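Local coordinates for restriction endonuclease THAI (Thermoplasma acidophilum, PDB 3NDH), which binds specific DNA by intercalation without base flipping and, as a restriction endonuclease of the PD-(D/E)XK clan, probably cleaves both strands, at residues E128-H140 with V149-F161. Residues are numbered along the deposited sequence; the frame is centred on the assembly and turned at random. Where two conformers were deposited one is given.
Sequences ETWHPRFDLILVH and VYYIPDYVQQRIF
Pro132 lies over one face of the Phe161 ring, with its CD 3.5 Å from CG in a CH-pi contact. His131 CB lies over the same face, toward CE2 and CZ. CG of Phe161 stands anti to the backbone N (chi1 -174°), which carries the ring off the helix toward the loop 130-134. Without the ring, as with an alanine here, Pro132 and His131 would probably lose the surface they rest on. One turn back, Gln157 CB packs on Pro132 CB, 3.5 Å away. The extended Gln157 chain hydrogen-bonds through its NE2 to Phe134 O (2.9 Å), with the carbonyl tilted from the amide plane. Gln158 NE2 meets Pro132 O in its own amide plane, also at 2.9 Å. Asp135 OD1 accepts the N-H of Asp154 almost straight (169°). Two waters link the Asp135 carboxylate to Tyr151 OH, which also bonds Asp18. Beyond this, strands 135-140 and 149-152 pair antiparallel as a hairpin of the central sheet. Leu136 and Ile152 lie side by side, CD2 to CD1 3.9 Å. Apolar packing and side-chain amides thus join helix to loop, and the Asp135 carboxylate, at the first turn of helix 154-164, would probably be favoured by the helix N-terminus, though Asp154 OD1, a second acceptor, is likely to oppose this.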
loop_
_atom_site.group_PDB
_atom_site.type_symbol
_atom_site.label_atom_id
_atom_site.label_comp_id
_atom_site.label_asym_id
_atom_site.label_seq_id
_atom_site.Cartn_x
_atom_site.Cartn_y
_atom_site.Cartn_z
ATOM N N GLU A 128 -15.934 -16.114 -13.970
ATOM C CA GLU A 128 -16.201 -17.008 -15.083
ATOM C C GLU A 128 -14.949 -17.525 -15.804
ATOM O O GLU A 128 -15.052 -18.445 -16.608
ATOM C CB GLU A 128 -17.141 -16.320 -16.071
ATOM C CG GLU A 128 -18.503 -15.930 -15.478
ATOM C CD GLU A 128 -19.262 -17.097 -14.848
ATOM O OE1 GLU A 128 -20.021 -16.871 -13.866
ATOM O OE2 GLU A 128 -19.114 -18.236 -15.348
ATOM N N THR A 129 -13.774 -16.971 -15.508
ATOM C CA THR A 129 -12.540 -17.345 -16.224
ATOM C C THR A 129 -11.389 -17.880 -15.370
ATOM O O THR A 129 -10.608 -18.714 -15.847
ATOM C CB THR A 129 -12.004 -16.171 -17.054
ATOM O OG1 THR A 129 -11.782 -15.031 -16.214
ATOM C CG2 THR A 129 -12.992 -15.803 -18.136
ATOM N N TRP A 130 -11.275 -17.413 -14.131
ATOM C CA TRP A 130 -10.138 -17.766 -13.289
ATOM C C TRP A 130 -10.200 -19.211 -12.785
ATOM O O TRP A 130 -11.271 -19.735 -12.465
ATOM C CB TRP A 130 -10.065 -16.811 -12.089
ATOM C CG TRP A 130 -8.885 -17.032 -11.171
ATOM C CD1 TRP A 130 -7.648 -16.494 -11.297
ATOM C CD2 TRP A 130 -8.862 -17.829 -9.983
ATOM N NE1 TRP A 130 -6.846 -16.921 -10.276
ATOM C CE2 TRP A 130 -7.567 -17.732 -9.443
ATOM C CE3 TRP A 130 -9.809 -18.616 -9.325
ATOM C CZ2 TRP A 130 -7.191 -18.403 -8.276
ATOM C CZ3 TRP A 130 -9.433 -19.286 -8.171
ATOM C CH2 TRP A 130 -8.140 -19.168 -7.655
ATOM N N HIS A 131 -9.034 -19.844 -12.697
ATOM C CA HIS A 131 -8.874 -21.033 -11.877
ATOM C C HIS A 131 -7.508 -20.967 -11.222
ATOM O O HIS A 131 -6.647 -20.228 -11.692
ATOM C CB HIS A 131 -9.055 -22.324 -12.697
ATOM C CG HIS A 131 -7.922 -22.621 -13.628
ATOM N ND1 HIS A 131 -6.919 -23.509 -13.309
ATOM C CD2 HIS A 131 -7.625 -22.143 -14.860
ATOM C CE1 HIS A 131 -6.053 -23.569 -14.305
ATOM N NE2 HIS A 131 -6.454 -22.746 -15.256
ATOM N N PRO A 132 -7.302 -21.737 -10.146
ATOM C CA PRO A 132 -5.977 -21.729 -9.500
ATOM C C PRO A 132 -4.867 -22.261 -10.394
ATOM O O PRO A 132 -5.040 -23.291 -11.045
ATOM C CB PRO A 132 -6.155 -22.655 -8.289
ATOM C CG PRO A 132 -7.643 -22.745 -8.069
ATOM C CD PRO A 132 -8.271 -22.577 -9.419
ATOM N N ARG A 133 -3.744 -21.546 -10.434
ATOM C CA ARG A 133 -2.581 -21.954 -11.222
ATOM C C ARG A 133 -1.261 -21.987 -10.450
ATOM O O ARG A 133 -0.331 -22.690 -10.855
ATOM C CB ARG A 133 -2.415 -21.024 -12.424
ATOM C CG ARG A 133 -3.465 -21.186 -13.491
ATOM C CD ARG A 133 -3.078 -20.351 -14.717
ATOM N NE ARG A 133 -3.200 -18.917 -14.468
ATOM C CZ ARG A 133 -2.805 -17.960 -15.310
ATOM N NH1 ARG A 133 -2.234 -18.267 -16.473
ATOM N NH2 ARG A 133 -2.977 -16.684 -14.991
ATOM N N PHE A 134 -1.158 -21.232 -9.360
ATOM C CA PHE A 134 0.130 -21.009 -8.718
ATOM C C PHE A 134 0.206 -21.507 -7.280
ATOM O O PHE A 134 -0.727 -21.357 -6.488
ATOM C CB PHE A 134 0.449 -19.503 -8.768
ATOM C CG PHE A 134 0.259 -18.892 -10.127
ATOM C CD1 PHE A 134 0.967 -19.367 -11.213
ATOM C CD2 PHE A 134 -0.655 -17.878 -10.335
ATOM C CE1 PHE A 134 0.795 -18.817 -12.483
ATOM C CE2 PHE A 134 -0.842 -17.333 -11.608
ATOM C CZ PHE A 134 -0.126 -17.803 -12.671
ATOM N N ASP A 135 1.354 -22.087 -6.946
ATOM C CA ASP A 135 1.703 -22.402 -5.553
ATOM C C ASP A 135 1.501 -21.180 -4.683
ATOM O O ASP A 135 1.832 -20.073 -5.097
ATOM C CB ASP A 135 3.168 -22.852 -5.457
ATOM C CG ASP A 135 3.411 -24.233 -6.046
ATOM O OD1 ASP A 135 2.444 -25.020 -6.184
ATOM O OD2 ASP A 135 4.589 -24.515 -6.366
ATOM N N LEU A 136 0.947 -21.403 -3.496
ATOM C CA LEU A 136 0.592 -20.348 -2.562
ATOM C C LEU A 136 1.349 -20.529 -1.252
ATOM O O LEU A 136 1.394 -21.628 -0.693
ATOM C CB LEU A 136 -0.913 -20.398 -2.304
ATOM C CG LEU A 136 -1.526 -19.561 -1.189
ATOM C CD1 LEU A 136 -1.307 -18.075 -1.432
ATOM C CD2 LEU A 136 -3.014 -19.869 -1.068
ATOM N N ILE A 137 1.981 -19.442 -0.789
ATOM C CA ILE A 137 2.485 -19.332 0.579
ATOM C C ILE A 137 1.532 -18.376 1.302
ATOM O O ILE A 137 1.430 -17.201 0.954
ATOM C CB ILE A 137 3.927 -18.810 0.670
ATOM C CG1 ILE A 137 4.888 -19.788 -0.016
ATOM C CG2 ILE A 137 4.337 -18.610 2.152
ATOM C CD1 ILE A 137 6.340 -19.256 -0.119
ATOM N N LEU A 138 0.770 -18.923 2.256
ATOM C CA LEU A 138 -0.210 -18.195 3.034
ATOM C C LEU A 138 0.277 -18.048 4.466
ATOM O O LEU A 138 0.536 -19.029 5.117
ATOM C CB LEU A 138 -1.556 -18.934 3.012
ATOM C CG LEU A 138 -2.681 -18.321 3.853
ATOM C CD1 LEU A 138 -3.170 -17.034 3.274
ATOM C CD2 LEU A 138 -3.833 -19.334 4.015
ATOM N N VAL A 139 0.389 -16.811 4.941
ATOM C CA VAL A 139 0.750 -16.574 6.330
ATOM C C VAL A 139 -0.482 -16.147 7.109
ATOM O O VAL A 139 -1.085 -15.108 6.847
ATOM C CB VAL A 139 1.814 -15.480 6.474
ATOM C CG1 VAL A 139 2.335 -15.468 7.907
ATOM C CG2 VAL A 139 2.957 -15.675 5.491
ATOM N N HIS A 140 -0.860 -17.005 8.051
ATOM C CA HIS A 140 -1.961 -16.739 8.955
ATOM C C HIS A 140 -1.404 -16.170 10.253
ATOM O O HIS A 140 -0.790 -16.868 11.035
ATOM C CB HIS A 140 -2.735 -18.024 9.195
ATOM C CG HIS A 140 -3.745 -17.929 10.281
ATOM N ND1 HIS A 140 -4.099 -19.007 11.060
ATOM C CD2 HIS A 140 -4.484 -16.887 10.715
ATOM C CE1 HIS A 140 -5.010 -18.627 11.937
ATOM N NE2 HIS A 140 -5.261 -17.345 11.752
ATOM N N VAL A 149 2.441 -20.523 8.850
ATOM C CA VAL A 149 2.692 -20.288 7.447
ATOM C C VAL A 149 2.435 -21.579 6.730
ATOM O O VAL A 149 2.853 -22.647 7.192
ATOM C CB VAL A 149 4.095 -19.725 7.164
ATOM C CG1 VAL A 149 5.177 -20.583 7.692
ATOM C CG2 VAL A 149 4.295 -19.495 5.663
ATOM N N TYR A 150 1.744 -21.473 5.603
ATOM C CA TYR A 150 1.264 -22.629 4.846
ATOM C C TYR A 150 1.781 -22.595 3.433
ATOM O O TYR A 150 1.752 -21.551 2.780
ATOM C CB TYR A 150 -0.264 -22.613 4.794
ATOM C CG TYR A 150 -0.924 -22.802 6.130
ATOM C CD1 TYR A 150 -1.456 -24.030 6.484
ATOM C CD2 TYR A 150 -1.005 -21.762 7.050
ATOM C CE1 TYR A 150 -2.046 -24.225 7.718
ATOM C CE2 TYR A 150 -1.586 -21.956 8.289
ATOM C CZ TYR A 150 -2.119 -23.178 8.604
ATOM O OH TYR A 150 -2.710 -23.371 9.836
ATOM N N TYR A 151 2.247 -23.758 2.973
ATOM C CA TYR A 151 2.553 -24.007 1.563
ATOM C C TYR A 151 1.400 -24.836 0.998
ATOM O O TYR A 151 1.209 -25.979 1.385
ATOM C CB TYR A 151 3.891 -24.755 1.395
ATOM C CG TYR A 151 4.109 -25.425 0.053
ATOM C CD1 TYR A 151 3.672 -24.846 -1.139
ATOM C CD2 TYR A 151 4.759 -26.647 -0.014
ATOM C CE1 TYR A 151 3.865 -25.485 -2.354
ATOM C CE2 TYR A 151 4.962 -27.286 -1.224
ATOM C CZ TYR A 151 4.505 -26.681 -2.385
ATOM O OH TYR A 151 4.698 -27.320 -3.609
ATOM N N ILE A 152 0.627 -24.210 0.117
ATOM C CA ILE A 152 -0.551 -24.818 -0.476
ATOM C C ILE A 152 -0.250 -25.004 -1.963
ATOM O O ILE A 152 -0.320 -24.048 -2.728
ATOM C CB ILE A 152 -1.798 -23.935 -0.254
ATOM C CG1 ILE A 152 -1.997 -23.644 1.250
ATOM C CG2 ILE A 152 -3.014 -24.642 -0.816
ATOM C CD1 ILE A 152 -3.102 -22.671 1.593
ATOM N N PRO A 153 0.122 -26.227 -2.365
ATOM C CA PRO A 153 0.447 -26.475 -3.768
ATOM C C PRO A 153 -0.687 -26.099 -4.722
ATOM O O PRO A 153 -1.862 -26.193 -4.370
ATOM C CB PRO A 153 0.718 -27.980 -3.815
ATOM C CG PRO A 153 1.079 -28.357 -2.424
ATOM C CD PRO A 153 0.298 -27.429 -1.539
ATOM N N ASP A 154 -0.320 -25.680 -5.926
ATOM C CA ASP A 154 -1.300 -25.443 -6.981
ATOM C C ASP A 154 -2.283 -26.617 -7.153
ATOM O O ASP A 154 -3.475 -26.410 -7.343
ATOM C CB ASP A 154 -0.637 -25.092 -8.327
ATOM C CG ASP A 154 0.431 -26.081 -8.788
ATOM O OD1 ASP A 154 0.675 -27.124 -8.173
ATOM O OD2 ASP A 154 1.085 -25.748 -9.811
ATOM N N TYR A 155 -1.796 -27.842 -7.059
ATOM C CA TYR A 155 -2.674 -29.005 -7.286
ATOM C C TYR A 155 -3.697 -29.206 -6.158
ATOM O O TYR A 155 -4.793 -29.727 -6.389
ATOM C CB TYR A 155 -1.867 -30.287 -7.568
ATOM C CG TYR A 155 -0.763 -30.622 -6.590
ATOM C CD1 TYR A 155 -1.033 -31.282 -5.399
ATOM C CD2 TYR A 155 0.557 -30.313 -6.867
ATOM C CE1 TYR A 155 -0.028 -31.606 -4.516
ATOM C CE2 TYR A 155 1.569 -30.625 -5.981
ATOM C CZ TYR A 155 1.270 -31.269 -4.805
ATOM O OH TYR A 155 2.281 -31.582 -3.925
ATOM N N VAL A 156 -3.370 -28.775 -4.948
ATOM C CA VAL A 156 -4.361 -28.776 -3.862
ATOM C C VAL A 156 -5.503 -27.788 -4.151
ATOM O O VAL A 156 -6.691 -28.120 -4.041
ATOM C CB VAL A 156 -3.710 -28.468 -2.502
ATOM C CG1 VAL A 156 -4.797 -28.161 -1.458
ATOM C CG2 VAL A 156 -2.841 -29.649 -2.058
ATOM N N GLN A 157 -5.136 -26.575 -4.545
ATOM C CA GLN A 157 -6.127 -25.567 -4.907
ATOM C C GLN A 157 -6.999 -26.046 -6.061
ATOM O O GLN A 157 -8.233 -25.901 -6.039
ATOM C CB GLN A 157 -5.435 -24.269 -5.292
ATOM C CG GLN A 157 -4.591 -23.646 -4.186
ATOM C CD GLN A 157 -3.694 -22.600 -4.746
ATOM O OE1 GLN A 157 -4.176 -21.594 -5.287
ATOM N NE2 GLN A 157 -2.371 -22.789 -4.594
ATOM N N GLN A 158 -6.362 -26.637 -7.066
ATOM C CA GLN A 158 -7.084 -27.136 -8.239
ATOM C C GLN A 158 -8.052 -28.261 -7.874
ATOM O O GLN A 158 -9.189 -28.280 -8.340
ATOM C CB GLN A 158 -6.086 -27.582 -9.314
ATOM C CG GLN A 158 -5.395 -26.395 -9.995
ATOM C CD GLN A 158 -4.095 -26.742 -10.700
ATOM O OE1 GLN A 158 -3.551 -27.848 -10.559
ATOM N NE2 GLN A 158 -3.578 -25.782 -11.468
ATOM N N ARG A 159 -7.607 -29.168 -7.012
ATOM C CA ARG A 159 -8.460 -30.247 -6.523
ATOM C C ARG A 159 -9.748 -29.671 -5.948
ATOM O O ARG A 159 -10.841 -29.999 -6.389
ATOM C CB ARG A 159 -7.714 -31.057 -5.456
ATOM C CG ARG A 159 -8.536 -32.162 -4.794
ATOM C CD ARG A 159 -7.711 -32.905 -3.743
ATOM N NE ARG A 159 -6.529 -33.522 -4.353
ATOM C CZ ARG A 159 -5.267 -33.361 -3.964
ATOM N NH1 ARG A 159 -4.958 -32.611 -2.902
ATOM N NH2 ARG A 159 -4.298 -33.968 -4.647
ATOM N N ILE A 160 -9.608 -28.798 -4.964
ATOM C CA ILE A 160 -10.785 -28.205 -4.293
ATOM C C ILE A 160 -11.685 -27.434 -5.284
ATOM O O ILE A 160 -12.905 -27.586 -5.275
ATOM C CB ILE A 160 -10.373 -27.289 -3.106
ATOM C CG1 ILE A 160 -9.611 -28.097 -2.041
ATOM C CG2 ILE A 160 -11.581 -26.546 -2.500
ATOM C CD1 ILE A 160 -10.298 -29.384 -1.580
ATOM N N PHE A 161 -11.065 -26.651 -6.164
ATOM C CA PHE A 161 -11.781 -25.896 -7.192
ATOM C C PHE A 161 -12.569 -26.818 -8.112
ATOM O O PHE A 161 -13.726 -26.539 -8.448
ATOM C CB PHE A 161 -10.777 -25.062 -7.997
ATOM C CG PHE A 161 -11.411 -24.132 -9.002
ATOM C CD1 PHE A 161 -11.744 -22.833 -8.637
ATOM C CD2 PHE A 161 -11.679 -24.550 -10.304
ATOM C CE1 PHE A 161 -12.327 -21.966 -9.540
ATOM C CE2 PHE A 161 -12.263 -23.678 -11.212
ATOM C CZ PHE A 161 -12.585 -22.378 -10.818
HETATM O O HOH W 1 -1.166 -24.772 -12.482
HETATM O O HOH W 2 -2.788 -19.465 -6.080
HETATM O O HOH W 3 3.402 -27.671 -6.295
HETATM O O HOH W 4 6.847 -25.971 -5.430
HETATM O O HOH W 5 -3.084 -21.384 11.491
#